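Local coordinates for ESAT-6/WXG100 secretion system protein (Streptococcus gallolyticus, PDB 7JQE) that forms the extracellular region of EsaA, a membrane subunit of the bacterial type VIIb secretion system, and probably takes part in exporting toxins, at residues S137-D142 against N165-D170; E153-A158 against I483-S488; S198-V203 against G239-A244; I359-D364 against H371-D376; T441-S444 against V448-M451. All blocks are in the same frame, centred on the assembly; numbering follows the deposited sequence.

Contact 1 (S137-D142 against N165-D170); sequences SDLALD and NQVTDD
Leu139 turns its CG opposite its own carbonyl carbon (chi1 -68°), while Gln166 sets its CG opposite its backbone nitrogen (chi1 -169°) and then runs extended; these two torsions bring the leucine methyls against Val167 and the glutamine amide. The setting is a helical bundle, in which the loop 137-142, on the way from helix 102-135 to the next helix, packs on the turn that joins helices 152-164 and 169-179. Thr168 in that turn is at the N-cap position. The backbones stay well apart, Leu139 CA lying 8.6 Å from Gln166 CA, and side chains alone close the gap, burying 193 Å² in total.

The two branches of Leu139 divide the work. CD1 meets Val167 CG2 at 3.3 Å, a tight approach for two methyl groups, with Val167 buried. CD2 lies 3.7 Å from Gln166 NE2, as the leucine and glutamine side chains run antiparallel past one another. The amide touches both leucines through different atoms, in each case a van der Waals contact with a methyl group; Gln166 contributes bulk at the outer margin of the contact.

Leu139 and Leu141 also rest on Leu163, and Leu141 on Ile159, so helix 152-164 completes the apolar cluster. The loop itself is anchored by polar bonds to other helices, including Leu141 N with Tyr476 OH and Leu141 O with Arg127 NH1. Within the loop, Ala140 N makes a weak bond to Asp138 OD1. At the other polar atom of the amide, Leu141 CD1 lies 3.6 Å from Gln166 OE1.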
# COMPACT_ATOMS: atom_id res chain seq x y z
N SER A 137 -41.63 13.02 -14.04
CA SER A 137 -42.44 14.14 -14.52
C SER A 137 -43.91 13.75 -14.39
O SER A 137 -44.24 12.70 -13.83
CB SER A 137 -42.06 14.52 -15.95
OG SER A 137 -42.45 13.51 -16.86
N ASP A 138 -44.79 14.60 -14.89
CA ASP A 138 -46.23 14.36 -14.88
C ASP A 138 -46.69 14.16 -16.32
O ASP A 138 -46.95 15.13 -17.03
CB ASP A 138 -46.98 15.50 -14.20
CG ASP A 138 -48.48 15.29 -14.17
OD1 ASP A 138 -48.94 14.21 -14.60
OD2 ASP A 138 -49.21 16.20 -13.71
N LEU A 139 -46.80 12.90 -16.74
CA LEU A 139 -47.18 12.62 -18.12
C LEU A 139 -48.60 13.08 -18.43
O LEU A 139 -48.88 13.49 -19.56
CB LEU A 139 -47.03 11.13 -18.41
CG LEU A 139 -45.59 10.60 -18.41
CD1 LEU A 139 -45.57 9.09 -18.56
CD2 LEU A 139 -44.80 11.25 -19.52
N ALA A 140 -49.49 13.05 -17.44
CA ALA A 140 -50.90 13.39 -17.64
C ALA A 140 -51.44 12.76 -18.92
O ALA A 140 -51.86 13.43 -19.85
CB ALA A 140 -51.11 14.91 -17.65
N LEU A 141 -51.39 11.43 -18.95
CA LEU A 141 -51.86 10.69 -20.11
C LEU A 141 -53.33 11.01 -20.36
O LEU A 141 -54.15 11.00 -19.44
CB LEU A 141 -51.67 9.19 -19.88
CG LEU A 141 -51.84 8.29 -21.11
CD1 LEU A 141 -50.74 8.56 -22.12
CD2 LEU A 141 -51.85 6.83 -20.69
N ASP A 142 -53.66 11.31 -21.62
CA ASP A 142 -55.01 11.72 -21.99
C ASP A 142 -55.89 10.49 -22.17
O ASP A 142 -55.63 9.66 -23.05
CB ASP A 142 -54.97 12.57 -23.26
CG ASP A 142 -56.34 12.83 -23.83
OD1 ASP A 142 -57.07 13.69 -23.29
OD2 ASP A 142 -56.69 12.17 -24.83
N ASN A 165 -43.80 3.42 -24.71
CA ASN A 165 -43.24 4.19 -25.82
C ASN A 165 -43.11 5.67 -25.50
O ASN A 165 -42.72 6.44 -26.39
CB ASN A 165 -44.09 4.01 -27.08
CG ASN A 165 -43.95 2.63 -27.68
OD1 ASN A 165 -44.94 1.93 -27.92
ND2 ASN A 165 -42.71 2.22 -27.93
N GLN A 166 -43.43 6.08 -24.28
CA GLN A 166 -43.41 7.48 -23.89
C GLN A 166 -42.45 7.79 -22.75
O GLN A 166 -42.03 8.94 -22.61
CB GLN A 166 -44.82 7.95 -23.50
CG GLN A 166 -44.98 9.44 -23.33
CD GLN A 166 -46.43 9.86 -23.13
OE1 GLN A 166 -47.35 9.08 -23.35
NE2 GLN A 166 -46.63 11.10 -22.71
N VAL A 167 -42.09 6.79 -21.94
CA VAL A 167 -41.19 6.98 -20.80
C VAL A 167 -39.85 6.34 -21.15
O VAL A 167 -39.78 5.15 -21.48
CB VAL A 167 -41.78 6.36 -19.52
CG1 VAL A 167 -40.77 6.43 -18.40
CG2 VAL A 167 -43.06 7.07 -19.14
N THR A 168 -38.79 7.14 -21.09
CA THR A 168 -37.45 6.64 -21.34
C THR A 168 -36.87 6.02 -20.08
O THR A 168 -37.21 6.40 -18.96
CB THR A 168 -36.53 7.75 -21.85
OG1 THR A 168 -36.26 8.66 -20.77
CG2 THR A 168 -37.19 8.51 -22.99
N ASP A 169 -35.97 5.06 -20.27
CA ASP A 169 -35.33 4.43 -19.12
C ASP A 169 -34.50 5.43 -18.34
O ASP A 169 -34.32 5.27 -17.12
CB ASP A 169 -34.47 3.25 -19.58
CG ASP A 169 -35.29 2.19 -20.29
OD1 ASP A 169 -35.91 2.51 -21.33
OD2 ASP A 169 -35.31 1.03 -19.82
N ASP A 170 -33.99 6.47 -19.00
CA ASP A 170 -33.22 7.49 -18.30
C ASP A 170 -34.08 8.25 -17.30
O ASP A 170 -33.65 8.49 -16.17
CB ASP A 170 -32.58 8.45 -19.30
CG ASP A 170 -31.35 7.86 -19.98
OD1 ASP A 170 -30.71 6.97 -19.38
OD2 ASP A 170 -31.03 8.29 -21.11

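Contact 2 (E153-A158 against I483-S488); sequences EERKLA and IIELQS
Arg155 reaches from helix 152-164 to Ile484 and Glu485 on helix 462-491, and its side chain makes all the direct contacts between 153-158 and 483-488. The helices are not in close backbone contact: Arg155 CA and Ile484 CA are 9.6 Å apart.

Van der Waals packing dominates. Arg155 and Ile484 pass alongside in opposite directions, with Arg155 CD 3.7 Å from Ile484 CD1. Further out, Arg155 NH1 lies 3.3 Å from Ile484 CG2, which approaches the guanidinium obliquely. The arginine chain bends twice to get there, and its CG-CD torsion (chi3 26°) lies between staggered and eclipsed, consistent with strain or with limited definition of the side chain. Glu485 CG sits at the guanidinium edge, 4.2 Å from Arg155 NH1.

The electrostatic part is looser. Arg155 NH2 and Glu485 OE2 are 4.2 Å apart, beyond a salt bridge. Arg155 NE makes a weak hydrogen bond to Thr149 O, and Tyr146 also packs on the side chain. Glu485 and Leu486 in turn meet Leu119 of the second subunit, so Glu485 also takes part in that interface.

The chemistry is thus mainly apolar contact along a cationic side chain, and the nearby carboxylate probably steadies the buried guanidinium at a distance.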
# COMPACT_ATOMS: atom_id res chain seq x y z
N GLU A 153 -59.45 -5.29 -20.34
CA GLU A 153 -58.08 -5.74 -20.51
C GLU A 153 -57.49 -5.20 -21.81
O GLU A 153 -56.30 -4.86 -21.86
CB GLU A 153 -58.00 -7.27 -20.47
CG GLU A 153 -58.21 -7.86 -19.08
CD GLU A 153 -57.15 -7.44 -18.07
OE1 GLU A 153 -56.23 -6.68 -18.45
OE2 GLU A 153 -57.24 -7.87 -16.90
N GLU A 154 -58.30 -5.12 -22.87
CA GLU A 154 -57.83 -4.50 -24.10
C GLU A 154 -57.48 -3.04 -23.88
O GLU A 154 -56.58 -2.50 -24.54
CB GLU A 154 -58.89 -4.64 -25.19
CG GLU A 154 -58.46 -4.13 -26.55
CD GLU A 154 -59.55 -4.28 -27.60
OE1 GLU A 154 -60.64 -4.81 -27.27
OE2 GLU A 154 -59.31 -3.88 -28.76
N ARG A 155 -58.17 -2.37 -22.94
CA ARG A 155 -57.88 -0.98 -22.64
C ARG A 155 -56.57 -0.84 -21.86
O ARG A 155 -55.73 -0.00 -22.18
CB ARG A 155 -59.05 -0.37 -21.87
CG ARG A 155 -58.99 1.13 -21.67
CD ARG A 155 -60.40 1.72 -21.62
NE ARG A 155 -61.37 0.73 -21.16
CZ ARG A 155 -61.77 0.59 -19.91
NH1 ARG A 155 -61.30 1.39 -18.96
NH2 ARG A 155 -62.66 -0.35 -19.59
N LYS A 156 -56.39 -1.67 -20.83
CA LYS A 156 -55.15 -1.65 -20.06
C LYS A 156 -53.94 -1.93 -20.95
O LYS A 156 -52.90 -1.28 -20.82
CB LYS A 156 -55.21 -2.67 -18.93
CG LYS A 156 -55.89 -2.15 -17.67
CD LYS A 156 -55.98 -3.24 -16.61
CE LYS A 156 -56.03 -2.65 -15.21
NZ LYS A 156 -57.08 -1.61 -15.08
N LEU A 157 -54.06 -2.89 -21.87
CA LEU A 157 -52.96 -3.19 -22.77
C LEU A 157 -52.60 -1.96 -23.61
O LEU A 157 -51.43 -1.61 -23.76
CB LEU A 157 -53.31 -4.37 -23.67
CG LEU A 157 -52.21 -4.81 -24.64
CD1 LEU A 157 -50.94 -5.20 -23.88
CD2 LEU A 157 -52.68 -5.94 -25.54
N ALA A 158 -53.62 -1.29 -24.16
CA ALA A 158 -53.37 -0.11 -24.98
C ALA A 158 -52.70 1.00 -24.18
O ALA A 158 -51.82 1.70 -24.69
CB ALA A 158 -54.68 0.39 -25.59
N ILE A 483 -59.88 6.01 -13.81
CA ILE A 483 -60.44 7.30 -14.22
C ILE A 483 -61.42 7.11 -15.37
O ILE A 483 -62.49 7.73 -15.40
CB ILE A 483 -59.31 8.28 -14.60
CG1 ILE A 483 -58.37 8.48 -13.41
CG2 ILE A 483 -59.89 9.60 -15.07
CD1 ILE A 483 -57.21 9.40 -13.70
N ILE A 484 -61.07 6.26 -16.34
CA ILE A 484 -61.95 6.02 -17.48
C ILE A 484 -63.28 5.45 -17.00
O ILE A 484 -64.35 5.88 -17.44
CB ILE A 484 -61.26 5.10 -18.50
CG1 ILE A 484 -60.13 5.84 -19.21
CG2 ILE A 484 -62.27 4.54 -19.49
CD1 ILE A 484 -59.35 4.98 -20.19
N GLU A 485 -63.22 4.48 -16.09
CA GLU A 485 -64.46 3.87 -15.61
C GLU A 485 -65.28 4.86 -14.79
O GLU A 485 -66.51 4.89 -14.88
CB GLU A 485 -64.15 2.62 -14.80
CG GLU A 485 -63.86 1.40 -15.66
CD GLU A 485 -63.43 0.19 -14.85
OE1 GLU A 485 -63.26 0.32 -13.62
OE2 GLU A 485 -63.27 -0.89 -15.44
N LEU A 486 -64.61 5.70 -13.98
CA LEU A 486 -65.35 6.69 -13.20
C LEU A 486 -66.03 7.71 -14.10
O LEU A 486 -67.19 8.06 -13.88
CB LEU A 486 -64.41 7.38 -12.21
CG LEU A 486 -65.06 8.41 -11.27
CD1 LEU A 486 -66.27 7.81 -10.56
CD2 LEU A 486 -64.05 8.92 -10.26
N GLN A 487 -65.33 8.18 -15.14
CA GLN A 487 -65.96 9.09 -16.09
C GLN A 487 -67.11 8.42 -16.81
O GLN A 487 -68.15 9.05 -17.07
CB GLN A 487 -64.93 9.60 -17.10
CG GLN A 487 -64.49 11.03 -16.85
CD GLN A 487 -65.55 12.04 -17.23
OE1 GLN A 487 -65.79 12.29 -18.41
NE2 GLN A 487 -66.20 12.63 -16.23
N SER A 488 -66.96 7.13 -17.15
CA SER A 488 -68.00 6.42 -17.88
C SER A 488 -69.30 6.37 -17.08
O SER A 488 -70.38 6.65 -17.60
CB SER A 488 -67.52 5.01 -18.24
OG SER A 488 -68.48 4.33 -19.02

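Contact 3 (S198-V203 against G239-A244); sequences SLMGSV and GKYKSA. With EDO (1,2-ethanediol), chain U; EDO (1,2-ethanediol), chain Y.
Met200, modelled as selenomethionine on helix 191-200, sends its side chain toward Tyr241 and Lys242 on the last turns of helix 225-244. It runs straight as far as SE and then bends, and that bend (chi3 53°) separates the two contacts: SE goes to the ring and CE to the lysine.

Against Tyr241 the selenium stands obliquely, neither squarely above the ring nor at its rim. It is 5.0 Å from the ring centroid and 57° off the normal, and its closest ring atom, Tyr241 CD2, lies 3.9 Å from Met200 SE. This is a Met-aromatic contact. Met200 CE meets the root of the neighbouring side chain, with Lys242 CB at 3.7 Å.

Lys242 then turns its amine elsewhere. NZ is bonded to Val247 O and Thr249 OG1, and also to an ethanediol, probably from the crystallisation liquor, at 3.2 Å between Lys242 NZ and its O1. Around the contact, Tyr241 also touches Ile423 of helix 396-427, and Met200 touches Val247.

A polarisable chalcogen and its methyl therefore fill the space between the two helices by dispersion, while the lysine contributes only its aliphatic base here and has its amine held by Val247 O, Thr249 OG1 and the ethanediol.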
# COMPACT_ATOMS: atom_id res chain seq x y z
N SER A 198 1.03 8.80 10.52
CA SER A 198 1.90 8.22 11.54
C SER A 198 3.22 7.77 10.92
O SER A 198 4.30 8.12 11.41
CB SER A 198 1.20 7.05 12.22
OG SER A 198 2.08 6.37 13.10
N LEU A 199 3.14 7.01 9.82
CA LEU A 199 4.35 6.59 9.12
C LEU A 199 5.18 7.79 8.68
O LEU A 199 6.40 7.81 8.84
CB LEU A 199 3.97 5.74 7.91
CG LEU A 199 3.64 4.27 8.16
CD1 LEU A 199 3.04 3.65 6.92
CD2 LEU A 199 4.91 3.52 8.57
N MSE A 200 4.53 8.80 8.11
CA MSE A 200 5.25 9.93 7.53
C MSE A 200 5.85 10.84 8.60
O MSE A 200 6.69 11.68 8.29
CB MSE A 200 4.32 10.74 6.62
CG MSE A 200 3.85 9.96 5.40
SE MSE A 200 2.82 11.00 4.10
CE MSE A 200 4.05 12.48 3.80
N GLY A 201 5.42 10.67 9.85
CA GLY A 201 5.92 11.52 10.92
C GLY A 201 7.41 11.40 11.15
O GLY A 201 8.04 12.31 11.69
N SER A 202 8.00 10.27 10.75
CA SER A 202 9.43 10.04 10.92
C SER A 202 10.14 9.87 9.57
O SER A 202 11.19 9.24 9.48
CB SER A 202 9.68 8.81 11.80
OG SER A 202 9.24 7.63 11.16
N VAL A 203 9.57 10.45 8.52
CA VAL A 203 10.13 10.37 7.18
C VAL A 203 10.40 11.78 6.66
O VAL A 203 9.67 12.72 6.97
CB VAL A 203 9.18 9.60 6.22
CG1 VAL A 203 9.66 9.73 4.79
CG2 VAL A 203 9.10 8.15 6.64
N GLY A 239 5.30 13.87 -1.11
CA GLY A 239 5.20 15.32 -1.06
C GLY A 239 3.81 15.81 -1.43
O GLY A 239 3.27 16.71 -0.78
N LYS A 240 3.23 15.23 -2.49
CA LYS A 240 1.88 15.61 -2.88
C LYS A 240 0.89 15.39 -1.74
O LYS A 240 0.05 16.25 -1.45
CB LYS A 240 1.44 14.82 -4.12
CG LYS A 240 1.73 15.50 -5.44
CD LYS A 240 1.13 14.69 -6.59
CE LYS A 240 1.42 15.34 -7.93
NZ LYS A 240 1.23 14.39 -9.07
N TYR A 241 0.99 14.24 -1.08
CA TYR A 241 0.09 13.94 0.02
C TYR A 241 0.31 14.89 1.19
O TYR A 241 -0.65 15.42 1.76
CB TYR A 241 0.28 12.49 0.45
CG TYR A 241 -0.79 11.97 1.38
CD1 TYR A 241 -1.93 11.34 0.87
CD2 TYR A 241 -0.67 12.11 2.75
CE1 TYR A 241 -2.91 10.85 1.71
CE2 TYR A 241 -1.65 11.63 3.60
CZ TYR A 241 -2.77 11.00 3.07
OH TYR A 241 -3.74 10.53 3.92
N LYS A 242 1.58 15.11 1.57
CA LYS A 242 1.88 16.02 2.67
C LYS A 242 1.37 17.42 2.39
O LYS A 242 0.89 18.11 3.29
CB LYS A 242 3.38 16.05 2.94
CG LYS A 242 3.83 17.20 3.83
CD LYS A 242 5.34 17.40 3.76
CE LYS A 242 5.80 18.53 4.66
NZ LYS A 242 5.56 18.23 6.10
N SER A 243 1.47 17.86 1.13
CA SER A 243 0.98 19.19 0.78
C SER A 243 -0.55 19.23 0.68
O SER A 243 -1.15 20.27 0.98
CB SER A 243 1.61 19.63 -0.54
OG SER A 243 1.21 20.95 -0.86
N ALA A 244 -1.19 18.13 0.28
CA ALA A 244 -2.65 18.12 0.18
C ALA A 244 -3.30 18.06 1.55
O ALA A 244 -4.23 18.82 1.84
CB ALA A 244 -3.11 16.94 -0.68
C1 EDO U . 2.31 20.89 6.88
O1 EDO U . 2.75 19.66 6.29
C2 EDO U . 2.71 22.03 5.95
O2 EDO U . 2.86 21.52 4.62
C1 EDO Y . -3.94 21.39 5.24
O1 EDO Y . -4.41 20.79 6.46
C2 EDO Y . -4.91 21.06 4.11
O2 EDO Y . -4.51 21.76 2.92

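Contact 4 (I359-D364 against H371-D376); sequences ISYTFD and HTITLD. With EDO (1,2-ethanediol), chain K.
Strands 359-363 and 371-376 face each other at a closest axis approach of 7.8 Å with 141° between their directions, and Phe363 and Ile373 are opposite each other where the CA atoms come nearest, 6.7 Å apart. This is face-to-face packing of a beta-sandwich: 355-363 is the middle strand of a three-stranded antiparallel sheet and 369-379 an inner strand of a four-stranded one, with side chains rather than backbone bonds joining the layers.

Ile373 is central. Its CD1 sits over one face of the Phe363 ring, 4.0 Å from the centroid and 19° off the normal, a CH-pi contact displaced toward the rim. CG1 follows behind, 3.5 Å from Phe363 CD2. The same CD1 reaches Tyr361 obliquely, with Tyr361 CD1 at 3.9 Å. Val339 of strand 337-341 also covers Ile373, and Tyr361 stacks on Tyr388 and bonds through OH to Asn269 ND2.

Phe363 has its CG opposite its carbonyl carbon (chi1 -66°), which carries the ring to Ile373 and to His371, whose CB is 3.7 Å from Phe363 CD2. Toward this end the contact becomes more exposed, at Asp364. His371 NE2 is bonded to Ser367 O, while Asp364 OD1 stays 3.6 Å from His371 ND1 without a bond. An ethanediol, probably from the crystallisation liquor, lies beside both residues, its O2 giving a hydrogen bond to Asp364 OD2 at 3.1 Å.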
# COMPACT_ATOMS: atom_id res chain seq x y z
N ILE A 359 69.02 5.23 7.09
CA ILE A 359 68.58 4.79 5.77
C ILE A 359 67.16 5.28 5.55
O ILE A 359 66.27 5.02 6.37
CB ILE A 359 68.66 3.26 5.63
CG1 ILE A 359 70.09 2.79 5.88
CG2 ILE A 359 68.19 2.83 4.25
CD1 ILE A 359 70.28 1.30 5.77
N SER A 360 66.95 6.00 4.45
CA SER A 360 65.63 6.48 4.05
C SER A 360 65.06 5.55 2.99
O SER A 360 65.73 5.25 1.99
CB SER A 360 65.72 7.90 3.51
OG SER A 360 64.65 8.18 2.61
N TYR A 361 63.83 5.09 3.20
CA TYR A 361 63.13 4.30 2.20
C TYR A 361 61.79 4.96 1.90
O TYR A 361 61.17 5.57 2.77
CB TYR A 361 62.94 2.84 2.64
CG TYR A 361 62.10 2.62 3.88
CD1 TYR A 361 60.71 2.64 3.81
CD2 TYR A 361 62.70 2.35 5.10
CE1 TYR A 361 59.94 2.43 4.95
CE2 TYR A 361 61.94 2.13 6.24
CZ TYR A 361 60.56 2.17 6.15
OH TYR A 361 59.81 1.95 7.29
N THR A 362 61.36 4.83 0.65
CA THR A 362 60.16 5.49 0.15
C THR A 362 59.44 4.52 -0.77
O THR A 362 59.96 4.16 -1.83
CB THR A 362 60.51 6.78 -0.58
OG1 THR A 362 61.19 7.68 0.31
CG2 THR A 362 59.25 7.46 -1.11
N PHE A 363 58.24 4.09 -0.37
CA PHE A 363 57.42 3.28 -1.25
C PHE A 363 57.15 4.03 -2.55
O PHE A 363 57.19 5.26 -2.59
CB PHE A 363 56.11 2.89 -0.56
CG PHE A 363 56.29 1.98 0.62
CD1 PHE A 363 56.31 2.49 1.91
CD2 PHE A 363 56.45 0.62 0.44
CE1 PHE A 363 56.49 1.65 3.00
CE2 PHE A 363 56.63 -0.23 1.53
CZ PHE A 363 56.65 0.29 2.81
N ASP A 364 56.88 3.28 -3.61
CA ASP A 364 56.71 3.91 -4.92
C ASP A 364 55.39 4.67 -5.01
O ASP A 364 55.29 5.64 -5.78
CB ASP A 364 56.81 2.86 -6.04
CG ASP A 364 55.76 1.77 -5.92
OD1 ASP A 364 54.89 1.85 -5.02
OD2 ASP A 364 55.81 0.82 -6.73
N HIS A 371 51.88 -2.60 -0.12
CA HIS A 371 53.15 -2.20 -0.71
C HIS A 371 54.29 -2.77 0.12
O HIS A 371 54.26 -2.72 1.35
CB HIS A 371 53.26 -0.68 -0.80
CG HIS A 371 52.22 -0.05 -1.65
ND1 HIS A 371 52.42 0.24 -2.99
CD2 HIS A 371 50.95 0.34 -1.37
CE1 HIS A 371 51.32 0.78 -3.49
NE2 HIS A 371 50.42 0.86 -2.53
N THR A 372 55.29 -3.32 -0.57
CA THR A 372 56.43 -3.96 0.09
C THR A 372 57.73 -3.52 -0.56
O THR A 372 57.87 -3.58 -1.79
CB THR A 372 56.32 -5.49 0.04
OG1 THR A 372 55.32 -5.93 0.96
CG2 THR A 372 57.65 -6.12 0.41
N ILE A 373 58.67 -3.07 0.26
CA ILE A 373 60.03 -2.77 -0.17
C ILE A 373 60.93 -3.91 0.30
O ILE A 373 60.84 -4.34 1.46
CB ILE A 373 60.52 -1.43 0.40
CG1 ILE A 373 59.78 -0.26 -0.25
CG2 ILE A 373 62.02 -1.28 0.22
CD1 ILE A 373 60.23 1.09 0.26
N THR A 374 61.81 -4.38 -0.59
CA THR A 374 62.83 -5.36 -0.23
C THR A 374 64.19 -4.89 -0.72
O THR A 374 64.31 -4.35 -1.82
CB THR A 374 62.54 -6.75 -0.83
OG1 THR A 374 62.58 -6.68 -2.26
CG2 THR A 374 61.18 -7.26 -0.38
N LEU A 375 65.21 -5.09 0.11
CA LEU A 375 66.57 -4.78 -0.27
C LEU A 375 67.52 -5.72 0.45
O LEU A 375 67.12 -6.51 1.31
CB LEU A 375 66.94 -3.33 0.06
CG LEU A 375 66.93 -2.99 1.55
CD1 LEU A 375 68.14 -2.17 1.93
CD2 LEU A 375 65.64 -2.26 1.91
N ASP A 376 68.80 -5.62 0.09
CA ASP A 376 69.89 -6.28 0.79
C ASP A 376 70.79 -5.22 1.41
O ASP A 376 71.22 -4.29 0.71
CB ASP A 376 70.70 -7.19 -0.15
CG ASP A 376 70.05 -8.55 -0.36
OD1 ASP A 376 69.27 -8.97 0.51
OD2 ASP A 376 70.34 -9.19 -1.39
C1 EDO K . 52.98 -1.87 -5.65
O1 EDO K . 54.31 -1.57 -5.23
C2 EDO K . 52.73 -1.27 -7.03
O2 EDO K . 52.83 0.16 -6.98

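Contact 5 (T441-S444 against V448-M451); sequences TNPS and VANM
The puckered ring of Pro443 meets Ala449 along its CB-CG bond: Ala449 CB is 4.1 Å from Pro443 CB and equally 4.1 Å from Pro443 CG, so the methyl sits midway rather than over one atom. The flat group, the amide of Asn450, lies near the Ser444 carbonyl, Ser444 O being 4.1 Å from Asn450 ND2 without a bond.

The nearer approach is of carbon to oxygen, Ser444 O standing 3.5 Å from Asn450 CB. Asn450 sets its amide opposite its backbone N (chi1 178°), and ND2 finds its hydrogen bond at Ala445 O, inside the connecting loop. Ser444 O is engaged by Ser447 OG, and Ser447 OG is also the weak partner of Asn450 N. Serine and asparagine thus tie the loop to the first turn of the helix.

Tyr427 of helix 396-427 touches both Pro443 and Ala449. On the helix, Val448 packs on Tyr192 of the second subunit, and Met451, a selenomethionine, packs on Tyr452 of the second subunit, its backbone being hydrogen-bonded to that subunit.

The arrangement is a loop that bends into a short helix, three residues separating 441-444 from 448-451, and this helix itself takes part in the dimer interface.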
# COMPACT_ATOMS: atom_id res chain seq x y z
N THR A 441 -5.78 15.95 -3.98
CA THR A 441 -6.83 16.87 -3.58
C THR A 441 -8.15 16.56 -4.29
O THR A 441 -9.22 16.70 -3.70
CB THR A 441 -6.41 18.32 -3.85
OG1 THR A 441 -5.94 18.43 -5.20
CG2 THR A 441 -5.31 18.74 -2.89
N ASN A 442 -8.07 16.14 -5.55
CA ASN A 442 -9.24 15.80 -6.36
C ASN A 442 -9.09 14.36 -6.85
O ASN A 442 -8.66 14.13 -7.99
CB ASN A 442 -9.41 16.77 -7.53
CG ASN A 442 -9.73 18.18 -7.06
OD1 ASN A 442 -9.00 19.12 -7.36
ND2 ASN A 442 -10.82 18.33 -6.32
N PRO A 443 -9.44 13.38 -6.02
CA PRO A 443 -9.26 11.97 -6.41
C PRO A 443 -9.95 11.66 -7.74
O PRO A 443 -10.95 12.28 -8.10
CB PRO A 443 -9.92 11.20 -5.26
CG PRO A 443 -9.90 12.15 -4.10
CD PRO A 443 -10.05 13.52 -4.69
N SER A 444 -9.40 10.68 -8.45
CA SER A 444 -9.97 10.27 -9.72
C SER A 444 -11.20 9.38 -9.50
O SER A 444 -11.38 8.77 -8.44
CB SER A 444 -8.93 9.54 -10.57
OG SER A 444 -8.53 8.34 -9.94
N VAL A 448 -9.93 4.38 -4.98
CA VAL A 448 -10.54 3.89 -3.75
C VAL A 448 -11.05 5.06 -2.91
O VAL A 448 -12.10 4.95 -2.27
CB VAL A 448 -9.55 3.02 -2.96
CG1 VAL A 448 -10.11 2.69 -1.58
CG2 VAL A 448 -9.25 1.74 -3.75
N ALA A 449 -10.34 6.18 -2.91
CA ALA A 449 -10.77 7.32 -2.11
C ALA A 449 -12.15 7.80 -2.53
O ALA A 449 -12.89 8.35 -1.71
CB ALA A 449 -9.76 8.47 -2.22
N ASN A 450 -12.50 7.61 -3.80
CA ASN A 450 -13.76 8.12 -4.32
C ASN A 450 -14.85 7.06 -4.39
O ASN A 450 -16.03 7.43 -4.45
CB ASN A 450 -13.56 8.72 -5.71
CG ASN A 450 -14.85 9.21 -6.33
OD1 ASN A 450 -15.44 10.18 -5.86
ND2 ASN A 450 -15.30 8.54 -7.39
N MSE A 451 -14.50 5.78 -4.36
CA MSE A 451 -15.44 4.68 -4.56
C MSE A 451 -15.77 3.89 -3.29
O MSE A 451 -16.62 2.99 -3.32
CB MSE A 451 -14.90 3.72 -5.62
CG MSE A 451 -14.92 4.29 -7.03
SE MSE A 451 -16.77 4.58 -7.60
CE MSE A 451 -16.49 5.30 -9.39

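Overall arrangement
The contacts are strung along a long, thin chain. Contacts 1 and 2 lie in the helical region at one end, with centres 18 Å apart and segments that alternate in sequence; contact 2 uses helix 152-164 and contact 1 the turn leading from it into helix 169-179. Contacts 3 and 5 sit near the middle, centres 18 Å apart, and touch through Ala244 CB and Thr441 CG2 at 3.6 Å. Contact 4 is in the beta-sandwich at the far end, its centre 123 Å from that of contact 2. Because 483-488 packs beside 153-158, contact 2 brackets contacts 3, 4 and 5: the chain runs out to the sandwich and back. Contacts 2 and 5 both touch the second subunit.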